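Local structure of poly(ADP-ribose) glycohydrolase (Thermomonospora curvata, 3SIG) at residues 71-74 with 75-78; 129-132 with 133-137; 244-247 with 248-252. The protein probably hydrolyses the ribose-ribose glycosidic bonds of poly(ADP-ribose), releasing ADP-ribose, the molecule bound in this structure. All coordinates share one frame; numbering follows the deposited sequence.

Contact 1 of 3, residues 71-74 with 75-78; sequences EETT and LAAA. With AR6 ([(2R,3S,4R,5R)-5-(6-aminopurin-9-yl)-3,4-dihydroxy-oxolan-2-yl]methyl [hydroxy-[[(2R,3S,4R,5S)-3,4,5-trihydroxyoxolan-2-yl]methoxy]phosphoryl] hydrogen phosphate), chain B.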
loop_
_atom_site.group_PDB
_atom_site.type_symbol
_atom_site.label_atom_id
_atom_site.label_comp_id
_atom_site.label_asym_id
_atom_site.label_seq_id
_atom_site.Cartn_x
_atom_site.Cartn_y
_atom_site.Cartn_z
ATOM N N GLU A 71 1.887 -8.453 -13.579
ATOM C CA GLU A 71 0.844 -9.188 -12.848
ATOM C C GLU A 71 1.302 -9.645 -11.464
ATOM O O GLU A 71 0.655 -10.501 -10.837
ATOM C CB GLU A 71 0.322 -10.383 -13.656
ATOM C CG GLU A 71 -0.538 -9.938 -14.870
ATOM C CD GLU A 71 -1.389 -11.052 -15.483
ATOM O OE1 GLU A 71 -2.615 -11.169 -15.177
ATOM O OE2 GLU A 71 -0.810 -11.789 -16.305
ATOM N N GLU A 72 2.396 -9.063 -10.992
ATOM C CA GLU A 72 2.902 -9.343 -9.671
ATOM C C GLU A 72 1.966 -8.850 -8.609
ATOM O O GLU A 72 1.275 -7.853 -8.761
ATOM C CB GLU A 72 4.246 -8.643 -9.458
ATOM C CG GLU A 72 5.371 -9.195 -10.305
ATOM C CD GLU A 72 6.580 -8.305 -10.314
ATOM O OE1 GLU A 72 6.451 -7.139 -10.715
ATOM O OE2 GLU A 72 7.659 -8.780 -9.915
ATOM N N THR A 73 2.000 -9.514 -7.468
ATOM C CA THR A 73 1.468 -8.929 -6.257
ATOM C C THR A 73 2.348 -7.741 -5.855
ATOM O O THR A 73 3.513 -7.613 -6.260
ATOM C CB THR A 73 1.482 -9.911 -5.082
ATOM O OG1 THR A 73 2.844 -10.270 -4.830
ATOM C CG2 THR A 73 0.684 -11.160 -5.389
ATOM N N THR A 74 1.795 -6.877 -5.016
ATOM C CA THR A 74 2.559 -5.770 -4.436
ATOM C C THR A 74 3.863 -6.277 -3.842
ATOM O O THR A 74 4.946 -5.730 -4.094
ATOM C CB THR A 74 1.747 -5.052 -3.363
ATOM O OG1 THR A 74 0.445 -4.735 -3.894
ATOM C CG2 THR A 74 2.446 -3.788 -2.867
ATOM N N LEU A 75 3.774 -7.286 -3.006
ATOM C CA LEU A 75 4.974 -7.782 -2.336
ATOM C C LEU A 75 5.964 -8.430 -3.264
ATOM O O LEU A 75 7.171 -8.274 -3.074
ATOM C CB LEU A 75 4.595 -8.725 -1.217
ATOM C CG LEU A 75 3.969 -7.987 -0.035
ATOM C CD1 LEU A 75 3.597 -8.982 1.016
ATOM C CD2 LEU A 75 4.833 -6.886 0.570
ATOM N N ALA A 76 5.503 -9.135 -4.287
ATOM C CA ALA A 76 6.431 -9.784 -5.205
ATOM C C ALA A 76 7.219 -8.720 -5.958
ATOM O O ALA A 76 8.429 -8.813 -6.141
ATOM C CB ALA A 76 5.701 -10.713 -6.172
ATOM N N ALA A 77 6.535 -7.676 -6.400
ATOM C CA ALA A 77 7.227 -6.596 -7.095
ATOM C C ALA A 77 8.223 -5.938 -6.150
ATOM O O ALA A 77 9.372 -5.640 -6.541
ATOM C CB ALA A 77 6.228 -5.555 -7.637
ATOM N N ALA A 78 7.829 -5.651 -4.933
ATOM C CA ALA A 78 8.731 -5.045 -3.955
ATOM C C ALA A 78 9.951 -5.909 -3.698
ATOM O O ALA A 78 11.081 -5.409 -3.650
ATOM C CB ALA A 78 8.019 -4.776 -2.681
HETATM N N1 AR6 B . -1.142 -7.193 -5.209
HETATM C C2 AR6 B . -1.423 -6.433 -6.263
HETATM N N3 AR6 B . -2.671 -6.164 -6.743
HETATM C C4 AR6 B . -3.661 -6.736 -6.021
HETATM C C5 AR6 B . -3.411 -7.560 -4.868
HETATM C C6 AR6 B . -2.100 -7.738 -4.512
HETATM N N6 AR6 B . -1.788 -8.546 -3.418
HETATM N N7 AR6 B . -4.705 -7.954 -4.374
HETATM C C8 AR6 B . -5.578 -7.448 -5.179
HETATM N N9 AR6 B . -5.047 -6.708 -6.194
HETATM P PA AR6 B . -8.171 -4.137 -3.165
HETATM P PB AR6 B . -9.277 -1.419 -2.652
HETATM C "C1'" AR6 B . -5.657 -5.949 -7.282
HETATM O O1A AR6 B . -9.545 -4.605 -3.486
HETATM O O1B AR6 B . -8.473 -0.148 -2.460
HETATM C C1D AR6 B . -9.292 -4.133 1.972
HETATM O O1D AR6 B . -10.168 -4.904 2.745
HETATM C "C2'" AR6 B . -7.022 -6.456 -7.698
HETATM O "O2'" AR6 B . -7.193 -6.289 -9.077
HETATM O O2A AR6 B . -7.407 -4.867 -2.090
HETATM O O2B AR6 B . -10.253 -1.476 -3.778
HETATM C C2D AR6 B . -8.923 -2.943 2.768
HETATM O O2D AR6 B . -8.537 -3.155 4.081
HETATM C "C3'" AR6 B . -7.931 -5.542 -6.958
HETATM O "O3'" AR6 B . -9.146 -5.356 -7.607
HETATM O O3A AR6 B . -8.200 -2.577 -2.857
HETATM C C3D AR6 B . -9.903 -1.916 2.391
HETATM O O3D AR6 B . -10.959 -2.101 3.296
HETATM C "C4'" AR6 B . -7.173 -4.250 -6.852
HETATM O "O4'" AR6 B . -5.809 -4.587 -6.971
HETATM C C4D AR6 B . -10.251 -2.294 0.995
HETATM O O4D AR6 B . -9.973 -3.676 0.821
HETATM C "C5'" AR6 B . -7.419 -3.438 -5.588
HETATM O "O5'" AR6 B . -7.181 -4.227 -4.434
HETATM C C5D AR6 B . -9.520 -1.471 -0.065
HETATM O O5D AR6 B . -10.048 -1.816 -1.332
#

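Contact 2 of 3, residues 129-132 with 133-137; sequences PQFY and AFHHR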
loop_
_atom_site.group_PDB
_atom_site.type_symbol
_atom_site.label_atom_id
_atom_site.label_comp_id
_atom_site.label_asym_id
_atom_site.label_seq_id
_atom_site.Cartn_x
_atom_site.Cartn_y
_atom_site.Cartn_z
ATOM N N PRO A 129 -3.748 5.346 16.068
ATOM C CA PRO A 129 -5.199 5.350 16.251
ATOM C C PRO A 129 -5.854 6.631 15.778
ATOM O O PRO A 129 -7.040 6.628 15.439
ATOM C CB PRO A 129 -5.361 5.192 17.764
ATOM C CG PRO A 129 -4.043 5.618 18.347
ATOM C CD PRO A 129 -3.030 5.214 17.355
ATOM N N GLN A 130 -5.125 7.750 15.746
ATOM C CA GLN A 130 -5.703 9.018 15.307
ATOM C C GLN A 130 -6.238 8.925 13.880
ATOM O O GLN A 130 -7.220 9.563 13.535
ATOM C CB GLN A 130 -4.689 10.184 15.342
ATOM C CG GLN A 130 -4.370 10.744 16.724
ATOM C CD GLN A 130 -3.681 12.106 16.633
ATOM O OE1 GLN A 130 -3.309 12.552 15.547
ATOM N NE2 GLN A 130 -3.523 12.775 17.768
ATOM N N PHE A 131 -5.541 8.196 13.017
ATOM C CA PHE A 131 -5.963 8.044 11.610
ATOM C C PHE A 131 -7.335 7.385 11.518
ATOM O O PHE A 131 -8.257 7.861 10.834
ATOM C CB PHE A 131 -4.889 7.255 10.873
ATOM C CG PHE A 131 -5.238 6.851 9.452
ATOM C CD1 PHE A 131 -4.753 7.571 8.368
ATOM C CD2 PHE A 131 -5.953 5.693 9.203
ATOM C CE1 PHE A 131 -4.999 7.137 7.072
ATOM C CE2 PHE A 131 -6.199 5.249 7.903
ATOM C CZ PHE A 131 -5.700 5.973 6.841
ATOM N N TYR A 132 -7.454 6.276 12.214
ATOM C CA TYR A 132 -8.675 5.484 12.216
ATOM C C TYR A 132 -9.810 6.191 12.925
ATOM O O TYR A 132 -10.931 6.219 12.431
ATOM C CB TYR A 132 -8.373 4.071 12.771
ATOM C CG TYR A 132 -7.333 3.423 11.904
ATOM C CD1 TYR A 132 -7.688 2.896 10.664
ATOM C CD2 TYR A 132 -5.997 3.384 12.263
ATOM C CE1 TYR A 132 -6.726 2.370 9.808
ATOM C CE2 TYR A 132 -5.041 2.869 11.427
ATOM C CZ TYR A 132 -5.409 2.337 10.197
ATOM O OH TYR A 132 -4.435 1.826 9.344
ATOM N N ALA A 133 -9.500 6.835 14.041
ATOM C CA ALA A 133 -10.529 7.604 14.754
ATOM C C ALA A 133 -11.091 8.742 13.899
ATOM O O ALA A 133 -12.301 8.985 13.888
ATOM C CB ALA A 133 -9.989 8.153 16.068
ATOM N N PHE A 134 -10.219 9.436 13.176
ATOM C CA PHE A 134 -10.684 10.502 12.300
ATOM C C PHE A 134 -11.728 9.981 11.333
ATOM O O PHE A 134 -12.777 10.585 11.143
ATOM C CB PHE A 134 -9.530 11.126 11.515
ATOM C CG PHE A 134 -9.984 12.211 10.590
ATOM C CD1 PHE A 134 -10.378 11.902 9.303
ATOM C CD2 PHE A 134 -10.102 13.525 11.024
ATOM C CE1 PHE A 134 -10.839 12.890 8.454
ATOM C CE2 PHE A 134 -10.560 14.506 10.170
ATOM C CZ PHE A 134 -10.924 14.178 8.888
ATOM N N HIS A 135 -11.439 8.878 10.667
ATOM C CA HIS A 135 -12.380 8.370 9.678
ATOM C C HIS A 135 -13.653 7.813 10.293
ATOM O O HIS A 135 -14.747 8.007 9.754
ATOM C CB HIS A 135 -11.721 7.357 8.738
ATOM C CG HIS A 135 -10.656 7.969 7.888
ATOM N ND1 HIS A 135 -9.353 7.514 7.870
ATOM C CD2 HIS A 135 -10.687 9.040 7.068
ATOM C CE1 HIS A 135 -8.634 8.284 7.072
ATOM N NE2 HIS A 135 -9.420 9.220 6.579
ATOM N N HIS A 136 -13.542 7.179 11.456
ATOM C CA HIS A 136 -14.724 6.673 12.116
ATOM C C HIS A 136 -15.681 7.791 12.447
ATOM O O HIS A 136 -16.903 7.633 12.309
ATOM C CB HIS A 136 -14.358 5.927 13.388
ATOM C CG HIS A 136 -14.060 4.490 13.140
ATOM N ND1 HIS A 136 -12.790 4.022 12.886
ATOM C CD2 HIS A 136 -14.888 3.423 13.026
ATOM C CE1 HIS A 136 -12.839 2.722 12.678
ATOM N NE2 HIS A 136 -14.100 2.330 12.757
ATOM N N ARG A 137 -15.149 8.923 12.899
ATOM C CA ARG A 137 -15.994 10.049 13.280
ATOM C C ARG A 137 -16.488 10.820 12.071
ATOM O O ARG A 137 -17.542 11.425 12.113
ATOM C CB ARG A 137 -15.225 10.988 14.215
ATOM C CG ARG A 137 -14.874 10.333 15.551
ATOM C CD ARG A 137 -13.589 10.884 16.182
ATOM N NE ARG A 137 -13.780 12.187 16.817
ATOM C CZ ARG A 137 -12.922 12.749 17.667
ATOM N NH1 ARG A 137 -11.800 12.121 18.000
ATOM N NH2 ARG A 137 -13.186 13.938 18.195
#

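Contact 3 of 3, residues 244-247 with 248-252; sequences GPFA and GRFAH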
loop_
_atom_site.group_PDB
_atom_site.type_symbol
_atom_site.label_atom_id
_atom_site.label_comp_id
_atom_site.label_asym_id
_atom_site.label_seq_id
_atom_site.Cartn_x
_atom_site.Cartn_y
_atom_site.Cartn_z
ATOM N N GLY A 244 3.554 15.913 -16.362
ATOM C CA GLY A 244 2.813 16.043 -15.124
ATOM C C GLY A 244 3.778 16.334 -13.980
ATOM O O GLY A 244 4.993 16.270 -14.159
ATOM N N PRO A 245 3.246 16.648 -12.787
ATOM C CA PRO A 245 4.082 17.153 -11.702
ATOM C C PRO A 245 5.154 16.200 -11.219
ATOM O O PRO A 245 6.149 16.657 -10.673
ATOM C CB PRO A 245 3.081 17.463 -10.589
ATOM C CG PRO A 245 1.832 16.839 -10.984
ATOM C CD PRO A 245 1.818 16.757 -12.456
ATOM N N PHE A 246 4.946 14.896 -11.396
ATOM C CA PHE A 246 5.930 13.896 -10.990
ATOM C C PHE A 246 6.675 13.263 -12.169
ATOM O O PHE A 246 7.371 12.270 -11.984
ATOM C CB PHE A 246 5.294 12.815 -10.079
ATOM C CG PHE A 246 4.918 13.360 -8.739
ATOM C CD1 PHE A 246 5.848 13.419 -7.756
ATOM C CD2 PHE A 246 3.653 13.896 -8.513
ATOM C CE1 PHE A 246 5.522 13.961 -6.514
ATOM C CE2 PHE A 246 3.335 14.445 -7.281
ATOM C CZ PHE A 246 4.262 14.473 -6.293
ATOM N N ALA A 247 6.529 13.824 -13.366
ATOM C CA ALA A 247 7.223 13.290 -14.523
ATOM C C ALA A 247 8.716 13.334 -14.274
ATOM O O ALA A 247 9.264 14.377 -13.923
ATOM C CB ALA A 247 6.857 14.082 -15.797
ATOM N N GLY A 248 9.362 12.186 -14.435
ATOM C CA GLY A 248 10.798 12.072 -14.268
ATOM C C GLY A 248 11.343 12.121 -12.858
ATOM O O GLY A 248 12.550 12.056 -12.677
ATOM N N ARG A 249 10.476 12.193 -11.845
ATOM C CA ARG A 249 10.921 12.348 -10.476
ATOM C C ARG A 249 11.215 11.039 -9.763
ATOM O O ARG A 249 11.876 11.018 -8.721
ATOM C CB ARG A 249 9.904 13.148 -9.679
ATOM C CG ARG A 249 9.820 14.568 -10.166
ATOM C CD ARG A 249 9.199 15.486 -9.145
ATOM N NE ARG A 249 8.748 16.708 -9.799
ATOM C CZ ARG A 249 9.547 17.699 -10.181
ATOM N NH1 ARG A 249 10.853 17.625 -9.960
ATOM N NH2 ARG A 249 9.038 18.768 -10.779
ATOM N N PHE A 250 10.701 9.947 -10.298
ATOM C CA PHE A 250 11.014 8.643 -9.751
ATOM C C PHE A 250 11.924 7.915 -10.737
ATOM O O PHE A 250 11.898 8.178 -11.944
ATOM C CB PHE A 250 9.743 7.833 -9.448
ATOM C CG PHE A 250 8.894 8.469 -8.405
ATOM C CD1 PHE A 250 9.260 8.379 -7.071
ATOM C CD2 PHE A 250 7.811 9.238 -8.744
ATOM C CE1 PHE A 250 8.515 9.003 -6.073
ATOM C CE2 PHE A 250 7.040 9.864 -7.745
ATOM C CZ PHE A 250 7.396 9.770 -6.422
ATOM N N ALA A 251 12.740 7.013 -10.219
ATOM C CA ALA A 251 13.597 6.169 -11.078
ATOM C C ALA A 251 12.813 5.014 -11.709
ATOM O O ALA A 251 13.025 4.639 -12.853
ATOM C CB ALA A 251 14.783 5.631 -10.291
ATOM N N HIS A 252 11.891 4.426 -10.948
ATOM C CA HIS A 252 11.208 3.203 -11.354
ATOM C C HIS A 252 9.864 3.139 -10.643
ATOM O O HIS A 252 9.789 3.314 -9.420
ATOM C CB HIS A 252 12.080 2.022 -10.953
ATOM C CG HIS A 252 11.653 0.684 -11.476
ATOM N ND1 HIS A 252 12.383 -0.457 -11.207
ATOM C CD2 HIS A 252 10.591 0.279 -12.212
ATOM C CE1 HIS A 252 11.789 -1.505 -11.749
ATOM N NE2 HIS A 252 10.712 -1.085 -12.385
HETATM O O HOH W 1 8.496 9.671 -12.149
#

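Contact 1 of 3, residues 71-74 with 75-78
Where the chain passes from strand 66-70 into helix 74-84, Thr73 O accepts from Ala77 N at 3.0 Å and Thr74 O from Ala78 N at 3.0 Å, the first two i to i+4 bonds of the helix. Thr73 is its N-cap. A chi1 of 62° holds Thr73 OG1 between the backbone N and the carbonyl carbon, from where it reaches forward and accepts from Ala76 N at 2.9 Å. The methyl of Ala76 lies against the same oxygen, CB to Thr73 OG1 being 3.2 Å, and a hydrogen bond with Asp159 OD1 gives the buried hydroxyl a second partner. Glu72 runs alongside the start of the helix: extended beyond CG, it lays its carboxylate beside Ala77, with Glu72 OE1 3.5 Å from Ala77 CB. The charged end is fixed beyond this point by a salt bridge from OE2 to Arg80 NE and by a hydrogen bond between OE1 and Thr70 OG1. Thr74 turns its CB away from the helical turn, and its OG1 is hydrogen-bonded to Gln111 NE2. Thr74 N donates to N1 of the bound ADP-ribose at 3.0 Å, with an N-H...N angle of 153°. The adenine N1 is therefore held by a main-chain amide of the first helical turn, and accepting this bond is consistent with an unprotonated N1 in the complex.

Contact 2 of 3, residues 129-132 with 133-137
Phe131 and His135 form an i to i+4 T-shaped (edge-to-face) pair on the buried flank of alpha-helix 129-138. Phe131 CG stands anti to the backbone N (chi1 173°), whereas His135 CG lies beside its own N (chi1 -65°), and these settings lean the two rings together. From its root, His135 CB passes 3.9 Å from Tyr132 O, and its CG lies 3.8 Å from Phe131 O. His135 ND1 comes to 3.2 Å from Phe131 O, but the angle is too poor for a hydrogen bond; this nitrogen has a weak one to Ala97 O instead. His135 CE1 then stands over one face of the Phe131 ring, towards its rim, 3.7 Å from Phe131 CZ. The ring centroids are 4.8 Å apart and the planes meet at 84°. At the far end NE2 is hydrogen-bonded to Ser144 OG, so the imidazole ties the helix to the loops around it while its CE1-ND1 edge packs on the phenyl. Phe131 also presents CD2 over the centre of the neighbouring Tyr132 ring, and both these aromatic residues touch Ile148 of strand 147-157. The next histidine behaves differently. Tyr132 O takes the helical bond from His136 N, and a second from His136 ND1 at 2.9 Å, which arrives from above the carbonyl plane while the oxygen sits at the edge of the imidazole.

Contact 3 of 3, residues 244-247 with 248-252
Arg249 CG lies beside its backbone N (chi1 -66°) and the chain is extended from CG to NE, which carries the side chain back along the loop until NE meets Pro245 O. Phe246 and Phe250 share the same first-torsion setting, each CG anti to the carbonyl carbon, and their rings come up next to one another. Arg249 NE donates to Pro245 O at 2.7 Å with an N-H...O angle of 163°; NE lies in the carbonyl plane of Pro245, and Pro245 O meets the guanidinium at its edge, near its plane. On the way the aliphatic part crosses Phe246 at about a right angle, with Arg249 CD 4.2 Å from Phe246 CD1. The two phenyl rings are nearly parallel, 21° apart, but slid so far that they barely overlap, and their touch is a corner one, Phe246 CD1 to Phe250 CE2 at 3.7 Å. Both pack on Leu204 of helix 189-209 and on Leu240, placing this apolar side of the loop against the helices while the arginine remains on the exposed side. The backbone is gripped at Phe246 O, which accepts from Arg249 N at 3.1 Å, from above the carbonyl plane, and from a water at 2.8 Å. That water in turn accepts from Phe250 N, at 2.9 Å from its oxygen, and so bridges the two phenylalanines through their main chains. Gly248 has the positive phi that glycine adopts readily. Residues 244-247 make a type I beta turn, closed by Ala247 N to Gly244 O at 3.0 Å, and residues 246-249 have the torsions of a type II turn: two overlapping turns that join helix 229-240 to strand 252-256, a helix-to-strand connection of the alpha/beta macrodomain fold.

In the fold
The three contacts follow one another along the chain, each local and continuous, and none nests within or crosses another. Contact 1 turns the chain out of edge strand 66-70 into helix 74-84 at the adenine end of the ligand pocket. Contact 2 lies within helix 129-138, on the opposite side of the chain's centre, with its centre about 29 Å from that of contact 1; it rests on strands 42-44 and 147-157 at the other edge of the mixed sheet. Contact 3 closes the loop leading into strand 252-256. Contact 1 thus leaves the end of one strand and contact 3 enters the start of its parallel neighbour; their centres are about 20 Å apart.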